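Local coordinates for petrobactin-binding protein YclQ (Bacillus subtilis subsp. subtilis str. 168, PDB 3GFV) that binds petrobactin, iron-free or ferric, and its precursor 3,4-dihydroxybenzoic acid, serving the YclNOPQ ABC transporter that takes up ferric-petrobactin, at residues Lys14-Thr18 with Lys29-Asn33; Ser134-Thr138 with Val149-Leu153; Ala179-Ile184 with Thr243-Val249; Arg236-Ile240 with Ser271-Leu276. All coordinates share one frame; numbering follows the deposited sequence.

Interaction 1 (Lys14-Thr18 with Lys29-Asn33)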
loop_
_atom_site.group_PDB
_atom_site.type_symbol
_atom_site.label_atom_id
_atom_site.label_comp_id
_atom_site.label_asym_id
_atom_site.label_seq_id
_atom_site.Cartn_x
_atom_site.Cartn_y
_atom_site.Cartn_z
ATOM N N LYS A 14 -9.740 8.985 -31.281
ATOM C CA LYS A 14 -9.510 9.384 -29.893
ATOM C C LYS A 14 -8.016 9.482 -29.558
ATOM O O LYS A 14 -7.232 8.596 -29.894
ATOM C CB LYS A 14 -10.229 8.433 -28.926
ATOM C CG LYS A 14 -10.100 6.954 -29.277
ATOM C CD LYS A 14 -10.985 6.089 -28.383
ATOM C CE LYS A 14 -12.461 6.229 -28.745
ATOM N NZ LYS A 14 -12.817 5.520 -30.011
ATOM N N GLU A 15 -7.635 10.573 -28.903
ATOM C CA GLU A 15 -6.234 10.844 -28.599
ATOM C C GLU A 15 -5.674 9.741 -27.702
ATOM O O GLU A 15 -6.338 9.328 -26.759
ATOM C CB GLU A 15 -6.104 12.209 -27.920
ATOM C CG GLU A 15 -4.700 12.536 -27.457
ATOM C CD GLU A 15 -4.599 13.910 -26.833
ATOM O OE1 GLU A 15 -5.572 14.688 -26.941
ATOM O OE2 GLU A 15 -3.540 14.214 -26.241
ATOM N N GLN A 16 -4.479 9.246 -28.024
ATOM C CA GLN A 16 -3.853 8.157 -27.262
ATOM C C GLN A 16 -2.624 8.659 -26.532
ATOM O O GLN A 16 -1.994 9.627 -26.956
ATOM C CB GLN A 16 -3.424 7.029 -28.201
ATOM C CG GLN A 16 -4.513 6.557 -29.138
ATOM C CD GLN A 16 -5.529 5.704 -28.426
ATOM O OE1 GLN A 16 -6.719 6.017 -28.405
ATOM N NE2 GLN A 16 -5.060 4.628 -27.814
ATOM N N ILE A 17 -2.281 8.004 -25.433
ATOM C CA ILE A 17 -1.028 8.283 -24.746
ATOM C C ILE A 17 -0.296 6.954 -24.522
ATOM O O ILE A 17 -0.925 5.926 -24.222
ATOM C CB ILE A 17 -1.251 9.058 -23.421
ATOM C CG1 ILE A 17 0.050 9.167 -22.630
ATOM C CG2 ILE A 17 -2.306 8.399 -22.567
ATOM C CD1 ILE A 17 0.118 10.402 -21.742
ATOM N N THR A 18 1.022 6.976 -24.711
ATOM C CA THR A 18 1.867 5.801 -24.529
ATOM C C THR A 18 2.324 5.696 -23.082
ATOM O O THR A 18 2.977 6.603 -22.573
ATOM C CB THR A 18 3.096 5.847 -25.476
ATOM O OG1 THR A 18 2.647 5.827 -26.833
ATOM C CG2 THR A 18 4.024 4.655 -25.254
ATOM N N LYS A 29 -0.416 1.666 -25.427
ATOM C CA LYS A 29 -1.266 2.769 -25.847
ATOM C C LYS A 29 -2.567 2.767 -25.067
ATOM O O LYS A 29 -3.291 1.775 -25.077
ATOM C CB LYS A 29 -1.598 2.641 -27.338
ATOM C CG LYS A 29 -0.793 3.541 -28.252
ATOM C CD LYS A 29 0.683 3.239 -28.167
ATOM C CE LYS A 29 1.444 3.961 -29.265
ATOM N NZ LYS A 29 2.902 3.919 -28.987
ATOM N N VAL A 30 -2.863 3.879 -24.400
ATOM C CA VAL A 30 -4.119 4.026 -23.665
ATOM C C VAL A 30 -4.810 5.329 -24.090
ATOM O O VAL A 30 -4.154 6.305 -24.503
ATOM C CB VAL A 30 -3.933 3.964 -22.111
ATOM C CG1 VAL A 30 -3.001 2.807 -21.716
ATOM C CG2 VAL A 30 -3.419 5.274 -21.582
ATOM N N PRO A 31 -6.146 5.350 -24.040
ATOM C CA PRO A 31 -6.777 6.601 -24.473
ATOM C C PRO A 31 -6.545 7.680 -23.431
ATOM O O PRO A 31 -6.569 7.395 -22.226
ATOM C CB PRO A 31 -8.274 6.255 -24.545
ATOM C CG PRO A 31 -8.402 4.827 -24.045
ATOM C CD PRO A 31 -7.107 4.383 -23.482
ATOM N N LYS A 32 -6.313 8.909 -23.889
ATOM C CA LYS A 32 -6.219 10.027 -22.979
ATOM C C LYS A 32 -7.611 10.274 -22.408
ATOM O O LYS A 32 -8.610 10.128 -23.124
ATOM C CB LYS A 32 -5.733 11.256 -23.744
ATOM C CG LYS A 32 -5.836 12.553 -22.979
ATOM C CD LYS A 32 -4.488 12.982 -22.444
ATOM C CE LYS A 32 -4.342 14.492 -22.566
ATOM N NZ LYS A 32 -2.922 14.878 -22.783
ATOM N N ASN A 33 -7.687 10.627 -21.128
ATOM C CA ASN A 33 -8.967 10.936 -20.498
ATOM C C ASN A 33 -9.983 9.816 -20.709
ATOM O O ASN A 33 -11.081 10.056 -21.245
ATOM C CB ASN A 33 -9.531 12.258 -21.026
ATOM C CG ASN A 33 -8.641 13.446 -20.694
ATOM O OD1 ASN A 33 -8.250 14.214 -21.577
ATOM N ND2 ASN A 33 -8.312 13.594 -19.417
#
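Ile17 and Val30 sit across from each other as the antiparallel hydrogen-bonded pair and supply most of the backbone bonding. Ile17 N gives its hydrogen to Val30 O over 2.7 Å, and Val30 N returns one to Ile17 O at 2.8 Å. A further rung forms beyond the regular pairing, where Lys32 N reaches Glu15 O at 2.9 Å. Between these rungs, Gln16 and Pro31 form a non-hydrogen-bonded pair in which Gln16 CA lies 3.3 Å from Val30 O, a CA-H...O contact.

The apolar part is one tight meeting: Ile17 CG2 presses on Val30 CG2 at 3.5 Å. Each of these methyls stands between its own backbone N and carbonyl carbon (Val30 chi1 -45°), and the two side chains run alongside each other on the same face of the ribbon. Helix 128-142 covers that face, with Lys141 touching Ile17 and Ile142 touching Val30.

The charged and polar side chains also pair alongside. On the face away from Ile17, the Lys29 chain bends at its CB-CG bond (chi2 61°) and brings NZ to Thr18 OG1 at 2.9 Å, a hydrogen bond donated by the ammonium group. At the other end, Glu15 stretches out fully, CG trans to its backbone N (chi1 175°), while Lys32 takes a winding path beside it; Glu15 OE2 and Lys32 NZ close a loose salt bridge of 3.6 Å. Lys32 NZ also has a weak, long ion pair with Asp144. The whole is a two-stranded antiparallel beta hairpin, strands 16-21 and 27-31, lying at the surface near the start of the modelled chain.

Interaction 2 (Ser134-Thr138 with Val149-Leu153); sequences SDAET and VKDEL
Val149 O accepts the amide hydrogen of Leu153 N at 2.8 Å, the shortest polar bond here, and this turn of helix 146-170 sets the two side chains one above the other against Ala136 and Glu137 of helix 128-142. No hydrogen bond passes between the two helices at this level; what joins them is methyl packing.

Val149 spreads both of its methyls over the backbone of the opposing helix. CG1 and CG2 each come to 3.7 Å from Ala136 O, and CG1 also meets Ala136 CB at 3.8 Å. The valine achieves this with CG1 trans to its backbone N (chi1 169°) and CG2 turned to the other side, so the fork straddles the carbonyl oxygen.

Leu153 divides its branches between two neighbours. Its CD2 rests 4.0 Å from Ala136 CB, and its CD1 lies 3.9 Å from Glu137 CG. The glutamate chain is extended beyond CG and passes the leucine at about a right angle, so its aliphatic part gives cover at the exposed border of the patch. The small Ala136 thus touches both larger side chains. Leu153 is further packed by Phe132 and Lys133 of helix 128-142 and by Leu281 of helix 281-296, while Val149 reaches Leu51.

The short helical segments run 153° to each other with their axes 9.9 Å apart. This is an antiparallel helical hairpin, in which helix 128-142 turns back within a few residues into the long helix 146-170, the single helix that runs between the two lobes in this class of periplasmic binding protein.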
loop_
_atom_site.group_PDB
_atom_site.type_symbol
_atom_site.label_atom_id
_atom_site.label_comp_id
_atom_site.label_asym_id
_atom_site.label_seq_id
_atom_site.Cartn_x
_atom_site.Cartn_y
_atom_site.Cartn_z
ATOM N N SER A 134 6.572 7.360 -10.239
ATOM C CA SER A 134 6.290 7.013 -11.626
ATOM C C SER A 134 4.821 6.646 -11.806
ATOM O O SER A 134 4.184 7.053 -12.771
ATOM C CB SER A 134 7.210 5.897 -12.105
ATOM O OG SER A 134 6.813 5.458 -13.385
ATOM N N ASP A 135 4.273 5.898 -10.856
ATOM C CA ASP A 135 2.868 5.479 -10.941
ATOM C C ASP A 135 1.957 6.691 -10.913
ATOM O O ASP A 135 1.035 6.795 -11.735
ATOM C CB ASP A 135 2.499 4.567 -9.767
ATOM C CG ASP A 135 3.101 3.175 -9.898
ATOM O OD1 ASP A 135 3.717 2.885 -10.957
ATOM O OD2 ASP A 135 2.964 2.377 -8.934
ATOM N N ALA A 136 2.188 7.582 -9.939
ATOM C CA ALA A 136 1.384 8.798 -9.808
ATOM C C ALA A 136 1.478 9.653 -11.069
ATOM O O ALA A 136 0.473 10.141 -11.601
ATOM C CB ALA A 136 1.835 9.619 -8.558
ATOM N N GLU A 137 2.697 9.852 -11.549
ATOM C CA GLU A 137 2.897 10.676 -12.745
ATOM C C GLU A 137 2.196 10.110 -13.973
ATOM O O GLU A 137 1.734 10.871 -14.851
ATOM C CB GLU A 137 4.381 10.885 -13.014
ATOM C CG GLU A 137 5.029 11.749 -11.953
ATOM C CD GLU A 137 6.528 11.839 -12.093
ATOM O OE1 GLU A 137 7.113 10.996 -12.808
ATOM O OE2 GLU A 137 7.117 12.755 -11.479
ATOM N N THR A 138 2.135 8.785 -14.044
ATOM C CA THR A 138 1.443 8.110 -15.154
ATOM C C THR A 138 -0.040 8.440 -15.112
ATOM O O THR A 138 -0.651 8.767 -16.131
ATOM C CB THR A 138 1.679 6.572 -15.116
ATOM O OG1 THR A 138 2.989 6.286 -15.632
ATOM C CG2 THR A 138 0.635 5.818 -15.947
ATOM N N VAL A 149 -0.573 16.396 -9.792
ATOM C CA VAL A 149 0.263 15.304 -9.289
ATOM C C VAL A 149 1.623 15.826 -8.834
ATOM O O VAL A 149 2.119 15.445 -7.774
ATOM C CB VAL A 149 0.436 14.182 -10.320
ATOM C CG1 VAL A 149 1.518 13.203 -9.870
ATOM C CG2 VAL A 149 -0.899 13.436 -10.524
ATOM N N LYS A 150 2.216 16.724 -9.617
ATOM C CA LYS A 150 3.532 17.244 -9.263
ATOM C C LYS A 150 3.496 17.892 -7.883
ATOM O O LYS A 150 4.372 17.664 -7.036
ATOM C CB LYS A 150 4.007 18.267 -10.299
ATOM C CG LYS A 150 5.327 18.919 -9.925
ATOM C CD LYS A 150 5.679 20.044 -10.895
ATOM C CE LYS A 150 7.102 20.541 -10.660
ATOM N NZ LYS A 150 7.374 20.812 -9.214
ATOM N N ASP A 151 2.473 18.703 -7.662
ATOM C CA ASP A 151 2.316 19.416 -6.406
ATOM C C ASP A 151 2.062 18.462 -5.236
ATOM O O ASP A 151 2.610 18.641 -4.140
ATOM C CB ASP A 151 1.181 20.432 -6.518
ATOM C CG ASP A 151 1.514 21.577 -7.459
ATOM O OD1 ASP A 151 2.720 21.827 -7.709
ATOM O OD2 ASP A 151 0.566 22.230 -7.960
ATOM N N GLU A 152 1.230 17.451 -5.460
ATOM C CA GLU A 152 0.958 16.467 -4.426
ATOM C C GLU A 152 2.209 15.658 -4.087
ATOM O O GLU A 152 2.458 15.355 -2.928
ATOM C CB GLU A 152 -0.179 15.531 -4.856
ATOM C CG GLU A 152 -1.530 16.236 -4.989
ATOM C CD GLU A 152 -1.969 16.890 -3.686
ATOM O OE1 GLU A 152 -1.843 16.243 -2.623
ATOM O OE2 GLU A 152 -2.444 18.045 -3.722
ATOM N N LEU A 153 2.997 15.310 -5.099
ATOM C CA LEU A 153 4.228 14.566 -4.844
ATOM C C LEU A 153 5.189 15.448 -4.042
ATOM O O LEU A 153 5.866 14.961 -3.124
ATOM C CB LEU A 153 4.873 14.111 -6.160
ATOM C CG LEU A 153 4.131 12.952 -6.842
ATOM C CD1 LEU A 153 4.756 12.612 -8.196
ATOM C CD2 LEU A 153 4.077 11.711 -5.944
#

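Interaction 3 (Ala179-Ile184 with Thr243-Val249)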
loop_
_atom_site.group_PDB
_atom_site.type_symbol
_atom_site.label_atom_id
_atom_site.label_comp_id
_atom_site.label_asym_id
_atom_site.label_seq_id
_atom_site.Cartn_x
_atom_site.Cartn_y
_atom_site.Cartn_z
ATOM N N ALA A 179 0.747 -9.847 12.036
ATOM C CA ALA A 179 0.117 -10.964 12.738
ATOM C C ALA A 179 -0.951 -11.587 11.855
ATOM O O ALA A 179 -1.705 -10.886 11.205
ATOM C CB ALA A 179 -0.500 -10.486 14.035
ATOM N N ASN A 180 -1.029 -12.916 11.860
ATOM C CA ASN A 180 -1.979 -13.590 11.006
ATOM C C ASN A 180 -2.398 -14.860 11.700
ATOM O O ASN A 180 -1.666 -15.861 11.700
ATOM C CB ASN A 180 -1.368 -13.874 9.639
ATOM C CG ASN A 180 -2.349 -14.530 8.693
ATOM O OD1 ASN A 180 -3.482 -14.070 8.533
ATOM N ND2 ASN A 180 -1.917 -15.610 8.054
ATOM N N ASP A 181 -3.551 -14.789 12.359
ATOM C CA ASP A 181 -4.072 -15.923 13.092
ATOM C C ASP A 181 -3.010 -16.406 14.070
ATOM O O ASP A 181 -2.755 -17.609 14.193
ATOM C CB ASP A 181 -4.443 -17.030 12.122
ATOM C CG ASP A 181 -5.325 -18.092 12.761
ATOM O OD1 ASP A 181 -5.812 -17.862 13.895
ATOM O OD2 ASP A 181 -5.528 -19.152 12.123
ATOM N N GLY A 182 -2.374 -15.458 14.746
ATOM C CA GLY A 182 -1.419 -15.787 15.789
ATOM C C GLY A 182 0.011 -15.981 15.320
ATOM O O GLY A 182 0.932 -15.926 16.139
ATOM N N LYS A 183 0.209 -16.243 14.027
ATOM C CA LYS A 183 1.564 -16.362 13.486
ATOM C C LYS A 183 2.118 -14.963 13.179
ATOM O O LYS A 183 1.393 -14.078 12.717
ATOM C CB LYS A 183 1.594 -17.210 12.214
ATOM C CG LYS A 183 1.552 -18.737 12.435
ATOM C CD LYS A 183 0.959 -19.108 13.780
ATOM C CE LYS A 183 0.646 -20.601 13.865
ATOM N NZ LYS A 183 -0.360 -20.882 14.931
ATOM N N ILE A 184 3.405 -14.776 13.427
ATOM C CA ILE A 184 4.023 -13.464 13.211
ATOM C C ILE A 184 5.026 -13.546 12.075
ATOM O O ILE A 184 5.748 -14.531 11.957
ATOM C CB ILE A 184 4.817 -13.064 14.469
ATOM C CG1 ILE A 184 3.947 -13.175 15.713
ATOM C CG2 ILE A 184 5.383 -11.658 14.322
ATOM C CD1 ILE A 184 4.762 -13.272 17.001
ATOM N N THR A 243 -10.302 -13.258 12.213
ATOM C CA THR A 243 -10.022 -12.831 13.576
ATOM C C THR A 243 -8.681 -12.091 13.681
ATOM O O THR A 243 -7.724 -12.402 12.965
ATOM C CB THR A 243 -10.086 -14.002 14.570
ATOM O OG1 THR A 243 -9.168 -15.021 14.167
ATOM C CG2 THR A 243 -11.492 -14.579 14.576
ATOM N N SER A 244 -8.647 -11.093 14.563
ATOM C CA SER A 244 -7.426 -10.355 14.875
ATOM C C SER A 244 -6.551 -11.156 15.824
ATOM O O SER A 244 -7.049 -11.957 16.611
ATOM C CB SER A 244 -7.793 -9.030 15.535
ATOM O OG SER A 244 -8.838 -8.403 14.808
ATOM N N SER A 245 -5.244 -10.948 15.771
ATOM C CA SER A 245 -4.392 -11.681 16.718
ATOM C C SER A 245 -3.244 -10.821 17.212
ATOM O O SER A 245 -2.211 -11.321 17.661
ATOM C CB SER A 245 -3.886 -13.001 16.121
ATOM O OG SER A 245 -3.179 -12.787 14.914
ATOM N N THR A 246 -3.446 -9.516 17.164
ATOM C CA THR A 246 -2.422 -8.590 17.630
ATOM C C THR A 246 -2.200 -8.623 19.144
ATOM O O THR A 246 -1.054 -8.639 19.614
ATOM C CB THR A 246 -2.778 -7.177 17.209
ATOM O OG1 THR A 246 -2.674 -7.098 15.787
ATOM C CG2 THR A 246 -1.824 -6.189 17.844
ATOM N N LYS A 247 -3.285 -8.634 19.914
ATOM C CA LYS A 247 -3.164 -8.575 21.370
ATOM C C LYS A 247 -2.488 -9.806 21.953
ATOM O O LYS A 247 -1.740 -9.718 22.935
ATOM C CB LYS A 247 -4.535 -8.379 22.020
ATOM C CG LYS A 247 -5.156 -7.017 21.752
ATOM C CD LYS A 247 -6.359 -6.780 22.656
ATOM C CE LYS A 247 -6.038 -7.152 24.100
ATOM N NZ LYS A 247 -7.129 -6.791 25.057
ATOM N N GLN A 248 -2.753 -10.966 21.374
ATOM C CA GLN A 248 -2.131 -12.166 21.905
ATOM C C GLN A 248 -0.639 -12.080 21.650
ATOM O O GLN A 248 0.144 -12.704 22.358
ATOM C CB GLN A 248 -2.728 -13.443 21.308
ATOM C CG GLN A 248 -2.317 -13.761 19.878
ATOM C CD GLN A 248 -3.178 -14.869 19.273
ATOM O OE1 GLN A 248 -2.681 -15.948 18.939
ATOM N NE2 GLN A 248 -4.477 -14.612 19.152
ATOM N N VAL A 249 -0.238 -11.306 20.636
ATOM C CA VAL A 249 1.184 -11.147 20.422
ATOM C C VAL A 249 1.749 -10.094 21.366
ATOM O O VAL A 249 2.663 -10.365 22.125
ATOM C CB VAL A 249 1.553 -10.745 18.984
ATOM C CG1 VAL A 249 3.083 -10.512 18.895
ATOM C CG2 VAL A 249 1.092 -11.812 17.983
HETATM O O HOH W 1 -4.855 -12.159 12.818
HETATM O O HOH W 2 -6.861 -15.103 15.268
#
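The flat carboxamide of Gln248 comes up to the turn at Gly182, where its OE1 lies 3.4 Å from Gly182 CA. A second flat group, the Asp181 carboxylate, is reached through water 2, which donates to Asp181 OD1 and is also hydrogen-bonded to Thr243 OG1.

Ser245 OG is the polar centre. It stands between its own backbone N and carbonyl carbon (chi1 57°), which points it into the turn, and there it takes the hydrogen of Gly182 N over 2.8 Å, at an N-H...O angle of 154°. The same hydroxyl gives its own proton to water 1 at 2.8 Å. That water also accepts from Asp181 N at 3.0 Å and donates to Thr243 O, so the two successive amides of the turn are both satisfied, one directly and one through the water. Asp235 OD2 is hydrogen-bonded to both Ser245 N and Thr246 OG1.

Toward Ile184 and Val249 the contact turns apolar. These two side chains approach tip to tip, with Ile184 CD1 at 3.7 Å from Val249 CG1. Ala179 CB lies against Ser245 OG at 3.6 Å. Tyr220 of helix 220-226 touches Ile184, Gln248 and Val249 alike.

Asn180 and Lys183 close the hairpin by two backbone bonds, 2.8 Å from Asn180 N to Lys183 O and the return one from Lys183 N. Asp181 and Gly182, both with positive phi, form the two-residue type I' turn of a tight beta hairpin linking strands 173-180 and 183-187, here packed against the start of helix 246-250.

Interaction 4 (Arg236-Ile240 with Ser271-Leu276); sequences RGTAI and SATWYL
Helices 236-240 and 271-276 meet almost at right angles, with a crossing angle of -94° and axes 8.0 Å apart; Ala239 CA and Ala272 CA come within 4.0 Å. Small residues meet at this crossing, Ala239 and Ala272 with Ser271 beside them. Ala239 CB lies 3.7 Å from Ser271 O and equally near Tyr275 CB. Leu276 CD1 rests 3.5 Å from Ala239 O.

Tyr275 spans the crossing. Arg236, extended from CG to NE, lays its CG over one face of the ring, 4.0 Å from the centroid, a CH-pi contact. Its NE then donates to Tyr275 OH at 2.8 Å, with the oxygen 18° out of the guanidinium plane, and that group stands nearly perpendicular to the ring. Asn180 OD1 accepts a hydrogen bond from Arg236 NH1, a second hold.

Two-lobed solute-binding proteins take their ligand between the lobes, and Tyr275 probably lines that cleft: Arg104 makes a cation-pi contact with it, Arg192 and Tyr193 touch it, and a phosphate ion, probably from the crystallisation liquor, lies about 3 Å from its side chain. Ile240 CG2 approaches the ring obliquely from the same side as Arg236 CG, 3.7 Å from Tyr275 CE2. Ser271 OG bonds to Asp235 N.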
loop_
_atom_site.group_PDB
_atom_site.type_symbol
_atom_site.label_atom_id
_atom_site.label_comp_id
_atom_site.label_asym_id
_atom_site.label_seq_id
_atom_site.Cartn_x
_atom_site.Cartn_y
_atom_site.Cartn_z
ATOM N N ARG A 236 -3.102 -9.051 9.526
ATOM C CA ARG A 236 -3.658 -9.527 8.254
ATOM C C ARG A 236 -5.098 -9.999 8.440
ATOM O O ARG A 236 -5.948 -9.790 7.571
ATOM C CB ARG A 236 -2.815 -10.665 7.680
ATOM C CG ARG A 236 -3.342 -11.208 6.347
ATOM C CD ARG A 236 -2.498 -12.351 5.818
ATOM N NE ARG A 236 -3.054 -12.892 4.576
ATOM C CZ ARG A 236 -3.957 -13.869 4.521
ATOM N NH1 ARG A 236 -4.407 -14.432 5.640
ATOM N NH2 ARG A 236 -4.409 -14.289 3.339
ATOM N N GLY A 237 -5.364 -10.633 9.573
ATOM C CA GLY A 237 -6.713 -11.106 9.870
ATOM C C GLY A 237 -7.674 -9.928 9.872
ATOM O O GLY A 237 -8.717 -9.959 9.215
ATOM N N THR A 238 -7.317 -8.874 10.599
ATOM C CA THR A 238 -8.187 -7.703 10.673
ATOM C C THR A 238 -8.412 -7.127 9.288
ATOM O O THR A 238 -9.532 -6.727 8.938
ATOM C CB THR A 238 -7.596 -6.628 11.595
ATOM O OG1 THR A 238 -7.390 -7.199 12.891
ATOM C CG2 THR A 238 -8.539 -5.441 11.714
ATOM N N ALA A 239 -7.355 -7.114 8.486
ATOM C CA ALA A 239 -7.409 -6.526 7.142
ATOM C C ALA A 239 -8.445 -7.200 6.245
ATOM O O ALA A 239 -9.116 -6.546 5.426
ATOM C CB ALA A 239 -6.048 -6.601 6.491
ATOM N N ILE A 240 -8.554 -8.514 6.377
ATOM C CA ILE A 240 -9.406 -9.285 5.480
ATOM C C ILE A 240 -10.706 -9.781 6.099
ATOM O O ILE A 240 -11.453 -10.506 5.445
ATOM C CB ILE A 240 -8.651 -10.492 4.895
ATOM C CG1 ILE A 240 -8.299 -11.498 5.995
ATOM C CG2 ILE A 240 -7.392 -10.020 4.168
ATOM C CD1 ILE A 240 -7.634 -12.744 5.463
ATOM N N SER A 271 -4.571 -1.753 9.413
ATOM C CA SER A 271 -4.187 -2.973 8.713
ATOM C C SER A 271 -4.812 -3.083 7.328
ATOM O O SER A 271 -4.142 -3.479 6.366
ATOM C CB SER A 271 -4.536 -4.205 9.547
ATOM O OG SER A 271 -3.887 -4.146 10.827
ATOM N N ALA A 272 -6.092 -2.747 7.224
ATOM C CA ALA A 272 -6.763 -2.807 5.918
ATOM C C ALA A 272 -6.054 -1.947 4.859
ATOM O O ALA A 272 -5.811 -2.396 3.738
ATOM C CB ALA A 272 -8.249 -2.412 6.046
ATOM N N THR A 273 -5.706 -0.716 5.212
ATOM C CA THR A 273 -4.996 0.144 4.275
ATOM C C THR A 273 -3.605 -0.397 3.951
ATOM O O THR A 273 -3.203 -0.457 2.788
ATOM C CB THR A 273 -4.917 1.576 4.818
ATOM O OG1 THR A 273 -6.243 2.105 4.897
ATOM C CG2 THR A 273 -4.066 2.475 3.909
ATOM N N TRP A 274 -2.870 -0.825 4.982
ATOM C CA TRP A 274 -1.501 -1.280 4.773
ATOM C C TRP A 274 -1.401 -2.589 3.997
ATOM O O TRP A 274 -0.484 -2.765 3.180
ATOM C CB TRP A 274 -0.743 -1.378 6.109
ATOM C CG TRP A 274 -0.334 -0.049 6.639
ATOM C CD1 TRP A 274 -1.149 0.913 7.161
ATOM C CD2 TRP A 274 0.996 0.475 6.699
ATOM N NE1 TRP A 274 -0.405 2.006 7.549
ATOM C CE2 TRP A 274 0.910 1.774 7.241
ATOM C CE3 TRP A 274 2.248 -0.017 6.315
ATOM C CZ2 TRP A 274 2.041 2.581 7.447
ATOM C CZ3 TRP A 274 3.372 0.784 6.512
ATOM C CH2 TRP A 274 3.255 2.068 7.077
ATOM N N TYR A 275 -2.367 -3.482 4.220
ATOM C CA TYR A 275 -2.356 -4.792 3.581
ATOM C C TYR A 275 -3.050 -4.807 2.207
ATOM O O TYR A 275 -2.552 -5.421 1.264
ATOM C CB TYR A 275 -2.986 -5.827 4.514
ATOM C CG TYR A 275 -2.917 -7.226 3.963
ATOM C CD1 TYR A 275 -1.703 -7.901 3.901
ATOM C CD2 TYR A 275 -4.055 -7.864 3.500
ATOM C CE1 TYR A 275 -1.629 -9.196 3.405
ATOM C CE2 TYR A 275 -3.991 -9.158 3.002
ATOM C CZ TYR A 275 -2.771 -9.813 2.954
ATOM O OH TYR A 275 -2.697 -11.100 2.452
ATOM N N LEU A 276 -4.170 -4.108 2.084
ATOM C CA LEU A 276 -4.954 -4.173 0.842
ATOM C C LEU A 276 -4.610 -3.038 -0.098
ATOM O O LEU A 276 -4.913 -3.096 -1.289
ATOM C CB LEU A 276 -6.438 -4.062 1.140
ATOM C CG LEU A 276 -6.966 -5.145 2.085
ATOM C CD1 LEU A 276 -8.410 -4.849 2.472
ATOM C CD2 LEU A 276 -6.804 -6.539 1.478
#

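In the fold
Along the chain interactions 1 and 2 come first, in series, and both lie on one side of the chain's centre. Their centres are 18 Å apart, and helix 128-142 serves both, covering the hairpin of interaction 1 and forming half of interaction 2. Helix 146-170 then leads directly into strand 173-180, crossing to the lobe of interactions 3 and 4. Those two alternate in sequence, have centres 12 Å apart and touch, through Ser244 with Thr238 and the backbone of Ala179 with Arg236. Interaction 1 is about 46 Å from interaction 3, centre to centre. Interaction 4, nearest the chain's centre, faces the presumed ligand cleft between the lobes.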